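Local coordinates for SCARECROW-LIKE protein 7 (Oryza sativa Japonica Group, PDB 5HYZ) that binds DNA in vitro through its GRAS domain and is probably a transcription factor acting in plant development and abiotic stress resistance, at residues L21-R30 and A44-L55; V187-V197 and R224-L232. All blocks are in the same frame, centred on the assembly; numbering follows the deposited sequence.

Interaction 1 (L21-R30 and A44-L55); sequences LAAAELASVR and AFYFADALSRRL
Leu26 drops as a knob into a hole made by Ala48, Leu51, Ser52 and Leu55, joining two nearly antiparallel helices of the helical bundle in the GRAS domain. The helices 23-30 and 44-55 run at 149° to each other with their axes 9.9 Å apart, and both fall in the predicted leucine repeat I. Most of the contact is apolar. Leu26 splits its two methyls over the hole: CD1 faces Leu51 and the methyl of Ala48, while CD2 leans toward Leu55. Before the helix starts, a chi1 of 173° swings Leu21 CG trans to the backbone N, toward the second helix, and chi2 then points CD2 at Leu51 CD2, tip to tip at 4.1 Å. The Leu21 and Leu55 side chains cross at about a right angle, with CD2 of Leu21 3.9 Å from CD1 of Leu55. At the other end Val29 rests its CG1 on the methyls of Ala44 and Ala48. Helix 3-16 packs beside this layer, touching Leu21 and Ala44.

Arg30 and Ser52 bring the polar element. Arg30 lays its aliphatic part over the second helix, CG lying 3.8 Å from Ala48 CB, before the chain bends at chi3 (-23°). Its CD and Leu26 CD2 both touch Ser52 OG, a hydroxyl turned back on its own helix, where OG donates to Ala48 O at 3.0 Å, on the opposite face of that carbonyl from Ser52 N.

Interaction 2 (V187-V197 and R224-L232); sequences VHELNKSDFLV and RVLRLAKSL
Arg224 leaves helix 220-231 and reaches across to the 3-10 turn 187-189 and Leu190. From CB its chain is extended as far as NE, with CG trans to the backbone N (chi1 -175°), and CD arrives first, 3.9 Å from His188 O. NE lies 3.3 Å from that oxygen, at a poor angle for a hydrogen bond, and CZ 3.0 Å from it, the oxygen standing over the middle of the guanidinium face. At the tip NH1 and NH2 both grip Leu190 O end-on, each 2.9 Å from it and bent to 143° at the hydrogen; the oxygen sits near the guanidinium plane, but NH1 lies in the carbonyl plane and NH2 39° above it. Three hydrogen bonds limit the rotation of the group: these two and one from NH1 to a water that also donates to Val187 O.

Helix and loop both belong to the Rossmann-like part of the GRAS domain, the loop linking strands 177-182 and 202-208. Further along the helix the contact turns apolar: Val225 CG2 meets Val187 CG1, and Leu228 sets CD1 against Lys192 N and CD2 3.7 Å from Phe195 CE1. Leu232 CD1 covers one face of that ring, and its CD2 touches Val197 CG1. Strand 110-118 backs Val187, Phe195, Val197 and Val225. Lys192 runs extended past Leu232 in the opposite direction, and a second water joins its NZ, at 2.6 Å, to Ser231 O.

Interactions 1 and 2 lie on opposite sides of the chain's centre, about 44 Å apart between their centres, and share no helix or strand. Both are partly buried, with an apolar inner side and a polar margin. Interaction 1, in the helical bundle, pairs two helices mainly through aliphatic carbons, with one serine hydroxyl among them that is satisfied within its own helix. Interaction 2, beside the central sheet, joins a helix to an irregular loop: an arginine reaches the carbonyl of Leu190, one water bridges to Val187 O in the loop and the other to Ser231 O at the helix end. It also buries more surface, 540 Å² against 337 Å², and spans the predicted leucine repeat II and PFYRE regions.

Interaction 1 (L21-R30 and A44-L55)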
loop_
_atom_site.group_PDB
_atom_site.type_symbol
_atom_site.label_atom_id
_atom_site.label_comp_id
_atom_site.label_asym_id
_atom_site.label_seq_id
_atom_site.Cartn_x
_atom_site.Cartn_y
_atom_site.Cartn_z
ATOM N N LEU A 21 -33.550 9.936 -31.787
ATOM C CA LEU A 21 -32.604 8.879 -32.026
ATOM C C LEU A 21 -33.364 7.665 -32.588
ATOM O O LEU A 21 -34.417 7.317 -32.062
ATOM C CB LEU A 21 -31.893 8.510 -30.713
ATOM C CG LEU A 21 -30.951 7.302 -30.671
ATOM C CD1 LEU A 21 -29.814 7.437 -31.643
ATOM C CD2 LEU A 21 -30.462 7.086 -29.206
ATOM N N ALA A 22 -32.815 7.059 -33.632
ATOM C CA ALA A 22 -33.360 5.845 -34.239
ATOM C C ALA A 22 -33.043 4.627 -33.383
ATOM O O ALA A 22 -31.918 4.457 -32.913
ATOM C CB ALA A 22 -32.785 5.661 -35.631
ATOM N N ALA A 23 -34.012 3.740 -33.232
ATOM C CA ALA A 23 -33.788 2.512 -32.470
ATOM C C ALA A 23 -32.639 1.708 -33.040
ATOM O O ALA A 23 -31.864 1.169 -32.283
ATOM C CB ALA A 23 -35.086 1.647 -32.418
ATOM N N ALA A 24 -32.486 1.625 -34.360
ATOM C CA ALA A 24 -31.375 0.847 -34.928
ATOM C C ALA A 24 -29.983 1.278 -34.431
ATOM O O ALA A 24 -29.083 0.448 -34.249
ATOM C CB ALA A 24 -31.396 0.920 -36.468
ATOM N N GLU A 25 -29.803 2.582 -34.249
ATOM C CA GLU A 25 -28.510 3.111 -33.790
ATOM C C GLU A 25 -28.203 2.678 -32.357
ATOM O O GLU A 25 -27.107 2.154 -32.053
ATOM C CB GLU A 25 -28.491 4.649 -33.886
ATOM C CG GLU A 25 -28.407 5.195 -35.310
ATOM C CD GLU A 25 -27.732 4.241 -36.291
ATOM O OE1 GLU A 25 -26.486 4.027 -36.178
ATOM O OE2 GLU A 25 -28.455 3.699 -37.179
ATOM N N LEU A 26 -29.182 2.884 -31.481
ATOM C CA LEU A 26 -28.976 2.510 -30.087
ATOM C C LEU A 26 -28.860 0.993 -29.960
ATOM O O LEU A 26 -28.038 0.504 -29.221
ATOM C CB LEU A 26 -30.109 3.051 -29.207
ATOM C CG LEU A 26 -29.976 2.772 -27.708
ATOM C CD1 LEU A 26 -28.569 3.191 -27.222
ATOM C CD2 LEU A 26 -31.086 3.460 -26.977
ATOM N N ALA A 27 -29.670 0.247 -30.724
ATOM C CA ALA A 27 -29.604 -1.218 -30.722
ATOM C C ALA A 27 -28.243 -1.731 -31.165
ATOM O O ALA A 27 -27.733 -2.702 -30.635
ATOM C CB ALA A 27 -30.723 -1.822 -31.642
ATOM N N SER A 28 -27.646 -1.094 -32.155
ATOM C CA SER A 28 -26.308 -1.488 -32.564
ATOM C C SER A 28 -25.277 -1.297 -31.443
ATOM O O SER A 28 -24.399 -2.164 -31.216
ATOM C CB SER A 28 -25.869 -0.678 -33.792
ATOM O OG SER A 28 -26.744 -0.905 -34.873
ATOM N N VAL A 29 -25.355 -0.144 -30.769
ATOM C CA VAL A 29 -24.451 0.003 -29.608
ATOM C C VAL A 29 -24.714 -1.032 -28.518
ATOM O O VAL A 29 -23.771 -1.633 -27.971
ATOM C CB VAL A 29 -24.532 1.411 -28.967
ATOM C CG1 VAL A 29 -23.604 1.461 -27.690
ATOM C CG2 VAL A 29 -24.119 2.439 -30.008
ATOM N N ARG A 30 -25.984 -1.224 -28.175
ATOM C CA ARG A 30 -26.312 -2.196 -27.146
ATOM C C ARG A 30 -25.825 -3.602 -27.539
ATOM O O ARG A 30 -25.376 -4.364 -26.683
ATOM C CB ARG A 30 -27.815 -2.174 -26.862
ATOM C CG ARG A 30 -28.248 -0.893 -26.074
ATOM C CD ARG A 30 -29.720 -0.901 -25.623
ATOM N NE ARG A 30 -30.486 -1.796 -26.463
ATOM C CZ ARG A 30 -30.783 -3.041 -26.110
ATOM N NH1 ARG A 30 -30.427 -3.500 -24.923
ATOM N NH2 ARG A 30 -31.456 -3.792 -26.930
ATOM N N ALA A 44 -19.662 1.241 -22.580
ATOM C CA ALA A 44 -20.834 1.395 -23.440
ATOM C C ALA A 44 -22.042 0.639 -22.896
ATOM O O ALA A 44 -23.170 1.104 -23.016
ATOM C CB ALA A 44 -20.512 0.914 -24.859
ATOM N N PHE A 45 -21.809 -0.516 -22.286
ATOM C CA PHE A 45 -22.933 -1.222 -21.679
ATOM C C PHE A 45 -23.693 -0.364 -20.665
ATOM O O PHE A 45 -24.932 -0.217 -20.749
ATOM C CB PHE A 45 -22.435 -2.535 -21.034
ATOM C CG PHE A 45 -23.509 -3.281 -20.276
ATOM C CD1 PHE A 45 -24.286 -4.237 -20.921
ATOM C CD2 PHE A 45 -23.744 -3.024 -18.942
ATOM C CE1 PHE A 45 -25.292 -4.921 -20.238
ATOM C CE2 PHE A 45 -24.757 -3.707 -18.225
ATOM C CZ PHE A 45 -25.535 -4.669 -18.891
ATOM N N TYR A 46 -22.963 0.234 -19.707
ATOM C CA TYR A 46 -23.675 0.987 -18.679
ATOM C C TYR A 46 -24.235 2.297 -19.224
ATOM O O TYR A 46 -25.326 2.726 -18.836
ATOM C CB TYR A 46 -22.756 1.251 -17.484
ATOM C CG TYR A 46 -22.395 -0.071 -16.845
ATOM C CD1 TYR A 46 -23.340 -0.763 -16.073
ATOM C CD2 TYR A 46 -21.140 -0.645 -17.034
ATOM C CE1 TYR A 46 -23.032 -1.987 -15.494
ATOM C CE2 TYR A 46 -20.836 -1.865 -16.465
ATOM C CZ TYR A 46 -21.796 -2.531 -15.714
ATOM O OH TYR A 46 -21.473 -3.749 -15.167
ATOM N N PHE A 47 -23.491 2.943 -20.127
ATOM C CA PHE A 47 -24.033 4.185 -20.715
ATOM C C PHE A 47 -25.230 3.964 -21.630
ATOM O O PHE A 47 -26.145 4.753 -21.643
ATOM C CB PHE A 47 -22.930 4.924 -21.475
ATOM C CG PHE A 47 -22.172 5.874 -20.607
ATOM C CD1 PHE A 47 -21.195 5.405 -19.722
ATOM C CD2 PHE A 47 -22.440 7.226 -20.653
ATOM C CE1 PHE A 47 -20.476 6.303 -18.912
ATOM C CE2 PHE A 47 -21.768 8.122 -19.810
ATOM C CZ PHE A 47 -20.766 7.648 -18.947
ATOM N N ALA A 48 -25.218 2.901 -22.402
ATOM C CA ALA A 48 -26.336 2.622 -23.300
ATOM C C ALA A 48 -27.549 2.254 -22.513
ATOM O O ALA A 48 -28.665 2.583 -22.880
ATOM C CB ALA A 48 -25.962 1.498 -24.269
ATOM N N ASP A 49 -27.340 1.571 -21.391
ATOM C CA ASP A 49 -28.453 1.293 -20.488
ATOM C C ASP A 49 -29.078 2.568 -19.933
ATOM O O ASP A 49 -30.318 2.729 -19.877
ATOM C CB ASP A 49 -27.967 0.391 -19.354
ATOM C CG ASP A 49 -29.107 -0.168 -18.513
ATOM O OD1 ASP A 49 -29.636 -1.233 -18.884
ATOM O OD2 ASP A 49 -29.481 0.461 -17.500
ATOM N N ALA A 50 -28.216 3.485 -19.489
ATOM C CA ALA A 50 -28.736 4.721 -18.940
ATOM C C ALA A 50 -29.467 5.514 -20.028
ATOM O O ALA A 50 -30.504 6.131 -19.741
ATOM C CB ALA A 50 -27.581 5.582 -18.327
ATOM N N LEU A 51 -28.887 5.554 -21.228
ATOM C CA LEU A 51 -29.529 6.309 -22.312
ATOM C C LEU A 51 -30.924 5.699 -22.622
ATOM O O LEU A 51 -31.931 6.421 -22.795
ATOM C CB LEU A 51 -28.653 6.315 -23.523
ATOM C CG LEU A 51 -29.183 7.089 -24.721
ATOM C CD1 LEU A 51 -29.619 8.520 -24.313
ATOM C CD2 LEU A 51 -28.180 7.113 -25.827
ATOM N N SER A 52 -30.986 4.367 -22.658
ATOM C CA SER A 52 -32.304 3.718 -22.832
ATOM C C SER A 52 -33.291 4.126 -21.789
ATOM O O SER A 52 -34.411 4.463 -22.111
ATOM C CB SER A 52 -32.213 2.189 -22.773
ATOM O OG SER A 52 -31.353 1.703 -23.755
ATOM N N ARG A 53 -32.897 4.053 -20.526
ATOM C CA ARG A 53 -33.812 4.454 -19.465
ATOM C C ARG A 53 -34.266 5.909 -19.585
ATOM O O ARG A 53 -35.434 6.227 -19.367
ATOM C CB ARG A 53 -33.172 4.251 -18.092
ATOM C CG ARG A 53 -33.101 2.820 -17.633
ATOM C CD ARG A 53 -32.515 2.769 -16.227
ATOM N NE ARG A 53 -33.023 1.633 -15.464
ATOM C CZ ARG A 53 -32.379 0.477 -15.320
ATOM N NH1 ARG A 53 -31.192 0.302 -15.891
ATOM N NH2 ARG A 53 -32.922 -0.507 -14.610
ATOM N N ARG A 54 -33.333 6.793 -19.920
ATOM C CA ARG A 54 -33.693 8.193 -20.175
ATOM C C ARG A 54 -34.789 8.303 -21.252
ATOM O O ARG A 54 -35.768 9.016 -21.085
ATOM C CB ARG A 54 -32.447 8.999 -20.629
ATOM C CG ARG A 54 -32.718 10.515 -20.720
ATOM C CD ARG A 54 -31.465 11.213 -21.187
ATOM N NE ARG A 54 -31.672 12.644 -21.410
ATOM C CZ ARG A 54 -31.674 13.593 -20.476
ATOM N NH1 ARG A 54 -31.476 13.322 -19.196
ATOM N NH2 ARG A 54 -31.841 14.864 -20.849
ATOM N N LEU A 55 -34.595 7.595 -22.356
ATOM C CA LEU A 55 -35.553 7.649 -23.460
ATOM C C LEU A 55 -36.878 7.026 -23.079
ATOM O O LEU A 55 -37.920 7.511 -23.484
ATOM C CB LEU A 55 -34.964 6.964 -24.683
ATOM C CG LEU A 55 -33.817 7.779 -25.233
ATOM C CD1 LEU A 55 -33.202 7.174 -26.468
ATOM C CD2 LEU A 55 -34.311 9.192 -25.489
#

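Interaction 2 (V187-V197 and R224-L232)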
loop_
_atom_site.group_PDB
_atom_site.type_symbol
_atom_site.label_atom_id
_atom_site.label_comp_id
_atom_site.label_asym_id
_atom_site.label_seq_id
_atom_site.Cartn_x
_atom_site.Cartn_y
_atom_site.Cartn_z
ATOM N N VAL A 187 -26.694 16.388 8.338
ATOM C CA VAL A 187 -25.803 17.557 8.379
ATOM C C VAL A 187 -26.564 18.845 8.248
ATOM O O VAL A 187 -26.187 19.887 8.830
ATOM C CB VAL A 187 -24.735 17.453 7.238
ATOM C CG1 VAL A 187 -23.892 18.694 7.218
ATOM C CG2 VAL A 187 -23.858 16.304 7.519
ATOM N N HIS A 188 -27.667 18.796 7.508
ATOM C CA HIS A 188 -28.495 20.008 7.374
ATOM C C HIS A 188 -29.130 20.457 8.682
ATOM O O HIS A 188 -29.614 21.565 8.758
ATOM C CB HIS A 188 -29.600 19.839 6.289
ATOM C CG HIS A 188 -30.643 18.809 6.608
ATOM N ND1 HIS A 188 -31.665 19.036 7.511
ATOM C CD2 HIS A 188 -30.832 17.557 6.132
ATOM C CE1 HIS A 188 -32.428 17.956 7.589
ATOM N NE2 HIS A 188 -31.953 17.047 6.756
ATOM N N GLU A 189 -29.116 19.631 9.728
ATOM C CA GLU A 189 -29.574 20.076 11.023
ATOM C C GLU A 189 -28.507 20.469 12.007
ATOM O O GLU A 189 -28.820 20.935 13.088
ATOM C CB GLU A 189 -30.372 18.990 11.687
ATOM C CG GLU A 189 -31.517 18.533 10.865
ATOM C CD GLU A 189 -32.373 17.575 11.652
ATOM O OE1 GLU A 189 -31.905 17.071 12.729
ATOM O OE2 GLU A 189 -33.515 17.337 11.219
ATOM N N LEU A 190 -27.237 20.249 11.672
ATOM C CA LEU A 190 -26.163 20.534 12.620
ATOM C C LEU A 190 -25.876 22.054 12.674
ATOM O O LEU A 190 -26.067 22.779 11.686
ATOM C CB LEU A 190 -24.873 19.759 12.172
ATOM C CG LEU A 190 -25.098 18.253 12.119
ATOM C CD1 LEU A 190 -23.761 17.609 11.679
ATOM C CD2 LEU A 190 -25.459 17.677 13.515
ATOM N N ASN A 191 -25.348 22.502 13.799
ATOM C CA ASN A 191 -24.935 23.900 14.028
ATOM C C ASN A 191 -23.537 23.910 14.598
ATOM O O ASN A 191 -23.069 22.871 15.066
ATOM C CB ASN A 191 -25.856 24.592 15.055
ATOM C CG ASN A 191 -27.279 24.546 14.624
ATOM O OD1 ASN A 191 -28.148 23.987 15.316
ATOM N ND2 ASN A 191 -27.532 25.081 13.435
ATOM N N LYS A 192 -22.920 25.092 14.616
ATOM C CA LYS A 192 -21.566 25.215 15.162
ATOM C C LYS A 192 -21.458 24.603 16.554
ATOM O O LYS A 192 -20.473 23.899 16.901
ATOM C CB LYS A 192 -21.156 26.673 15.242
ATOM C CG LYS A 192 -19.827 26.886 15.940
ATOM C CD LYS A 192 -19.386 28.336 15.807
ATOM C CE LYS A 192 -18.187 28.640 16.716
ATOM N NZ LYS A 192 -18.104 30.149 16.890
ATOM N N SER A 193 -22.473 24.809 17.402
ATOM C CA SER A 193 -22.286 24.357 18.758
ATOM C C SER A 193 -22.185 22.817 18.846
ATOM O O SER A 193 -21.666 22.287 19.823
ATOM C CB SER A 193 -23.439 24.853 19.667
ATOM O OG SER A 193 -24.627 24.316 19.176
ATOM N N ASP A 194 -22.718 22.113 17.848
ATOM C CA ASP A 194 -22.676 20.639 17.845
ATOM C C ASP A 194 -21.281 20.082 17.733
ATOM O O ASP A 194 -21.032 18.950 18.136
ATOM C CB ASP A 194 -23.509 20.052 16.720
ATOM C CG ASP A 194 -24.984 20.390 16.862
ATOM O OD1 ASP A 194 -25.457 20.410 18.024
ATOM O OD2 ASP A 194 -25.642 20.686 15.844
ATOM N N PHE A 195 -20.350 20.902 17.235
ATOM C CA PHE A 195 -18.987 20.380 17.060
ATOM C C PHE A 195 -18.123 20.545 18.298
ATOM O O PHE A 195 -17.009 20.003 18.337
ATOM C CB PHE A 195 -18.370 21.079 15.824
ATOM C CG PHE A 195 -19.111 20.721 14.573
ATOM C CD1 PHE A 195 -20.306 21.369 14.207
ATOM C CD2 PHE A 195 -18.677 19.653 13.798
ATOM C CE1 PHE A 195 -20.990 20.963 13.039
ATOM C CE2 PHE A 195 -19.343 19.241 12.687
ATOM C CZ PHE A 195 -20.514 19.873 12.286
ATOM N N LEU A 196 -18.618 21.292 19.305
ATOM C CA LEU A 196 -17.930 21.409 20.599
ATOM C C LEU A 196 -16.459 21.856 20.428
ATOM O O LEU A 196 -15.537 21.308 21.042
ATOM C CB LEU A 196 -18.015 20.076 21.368
ATOM C CG LEU A 196 -19.465 19.657 21.611
ATOM C CD1 LEU A 196 -19.476 18.196 22.110
ATOM C CD2 LEU A 196 -20.031 20.553 22.726
ATOM N N VAL A 197 -16.254 22.865 19.586
ATOM C CA VAL A 197 -14.904 23.397 19.353
ATOM C C VAL A 197 -14.495 24.231 20.546
ATOM O O VAL A 197 -15.331 24.780 21.257
ATOM C CB VAL A 197 -14.823 24.233 18.044
ATOM C CG1 VAL A 197 -15.118 23.338 16.828
ATOM C CG2 VAL A 197 -15.730 25.467 18.122
ATOM N N ARG A 224 -24.563 25.789 3.057
ATOM C CA ARG A 224 -24.843 25.741 4.482
ATOM C C ARG A 224 -23.678 25.027 5.140
ATOM O O ARG A 224 -23.197 25.498 6.188
ATOM C CB ARG A 224 -26.184 25.026 4.810
ATOM C CG ARG A 224 -26.578 25.052 6.324
ATOM C CD ARG A 224 -27.923 24.365 6.610
ATOM N NE ARG A 224 -28.346 24.496 8.021
ATOM C CZ ARG A 224 -27.730 23.905 9.062
ATOM N NH1 ARG A 224 -26.640 23.106 8.894
ATOM N NH2 ARG A 224 -28.209 24.111 10.295
ATOM N N VAL A 225 -23.198 23.915 4.530
ATOM C CA VAL A 225 -22.119 23.210 5.233
ATOM C C VAL A 225 -20.748 23.949 5.097
ATOM O O VAL A 225 -19.947 23.888 6.017
ATOM C CB VAL A 225 -21.994 21.712 4.774
ATOM C CG1 VAL A 225 -21.234 21.550 3.526
ATOM C CG2 VAL A 225 -21.198 20.893 5.839
ATOM N N LEU A 226 -20.477 24.619 3.985
ATOM C CA LEU A 226 -19.225 25.434 3.881
ATOM C C LEU A 226 -19.253 26.595 4.859
ATOM O O LEU A 226 -18.244 26.923 5.470
ATOM C CB LEU A 226 -18.989 25.954 2.470
ATOM C CG LEU A 226 -18.650 24.852 1.480
ATOM C CD1 LEU A 226 -18.466 25.408 0.059
ATOM C CD2 LEU A 226 -17.358 24.104 1.931
ATOM N N ARG A 227 -20.421 27.216 5.062
ATOM C CA ARG A 227 -20.500 28.248 6.106
ATOM C C ARG A 227 -20.307 27.686 7.479
ATOM O O ARG A 227 -19.668 28.291 8.338
ATOM C CB ARG A 227 -21.870 28.981 6.021
ATOM C CG ARG A 227 -21.921 29.901 4.790
ATOM C CD ARG A 227 -23.353 30.486 4.721
ATOM N NE ARG A 227 -23.476 31.554 3.738
ATOM C CZ ARG A 227 -24.625 32.236 3.560
ATOM N NH1 ARG A 227 -25.720 31.913 4.284
ATOM N NH2 ARG A 227 -24.705 33.226 2.659
ATOM N N LEU A 228 -20.844 26.504 7.696
ATOM C CA LEU A 228 -20.665 25.838 8.949
ATOM C C LEU A 228 -19.179 25.548 9.184
ATOM O O LEU A 228 -18.652 25.787 10.246
ATOM C CB LEU A 228 -21.490 24.563 8.944
ATOM C CG LEU A 228 -21.424 23.640 10.113
ATOM C CD1 LEU A 228 -21.947 24.382 11.370
ATOM C CD2 LEU A 228 -22.308 22.417 9.851
ATOM N N ALA A 229 -18.508 25.026 8.162
ATOM C CA ALA A 229 -17.057 24.784 8.296
ATOM C C ALA A 229 -16.271 26.081 8.627
ATOM O O ALA A 229 -15.428 26.139 9.552
ATOM C CB ALA A 229 -16.523 24.184 7.006
ATOM N N LYS A 230 -16.600 27.156 7.908
ATOM C CA LYS A 230 -15.915 28.431 8.085
ATOM C C LYS A 230 -16.123 28.942 9.484
ATOM O O LYS A 230 -15.229 29.532 10.086
ATOM C CB LYS A 230 -16.440 29.459 7.020
ATOM C CG LYS A 230 -15.746 30.860 6.990
ATOM C CD LYS A 230 -14.334 30.815 6.337
ATOM C CE LYS A 230 -13.614 32.201 6.193
ATOM N NZ LYS A 230 -12.126 32.038 5.721
ATOM N N SER A 231 -17.296 28.690 10.040
ATOM C CA SER A 231 -17.592 29.198 11.391
ATOM C C SER A 231 -16.746 28.521 12.463
ATOM O O SER A 231 -16.644 29.000 13.604
ATOM C CB SER A 231 -19.070 29.011 11.713
ATOM O OG SER A 231 -19.415 27.663 12.036
ATOM N N LEU A 232 -16.098 27.394 12.116
ATOM C CA LEU A 232 -15.236 26.730 13.090
ATOM C C LEU A 232 -13.829 27.322 13.146
ATOM O O LEU A 232 -12.949 26.850 13.883
ATOM C CB LEU A 232 -15.174 25.219 12.753
ATOM C CG LEU A 232 -16.528 24.524 12.632
ATOM C CD1 LEU A 232 -16.308 23.005 12.402
ATOM C CD2 LEU A 232 -17.402 24.721 13.918
HETATM O O HOH W 1 -25.123 21.985 7.134
HETATM O O HOH W 2 -17.953 31.322 14.540
#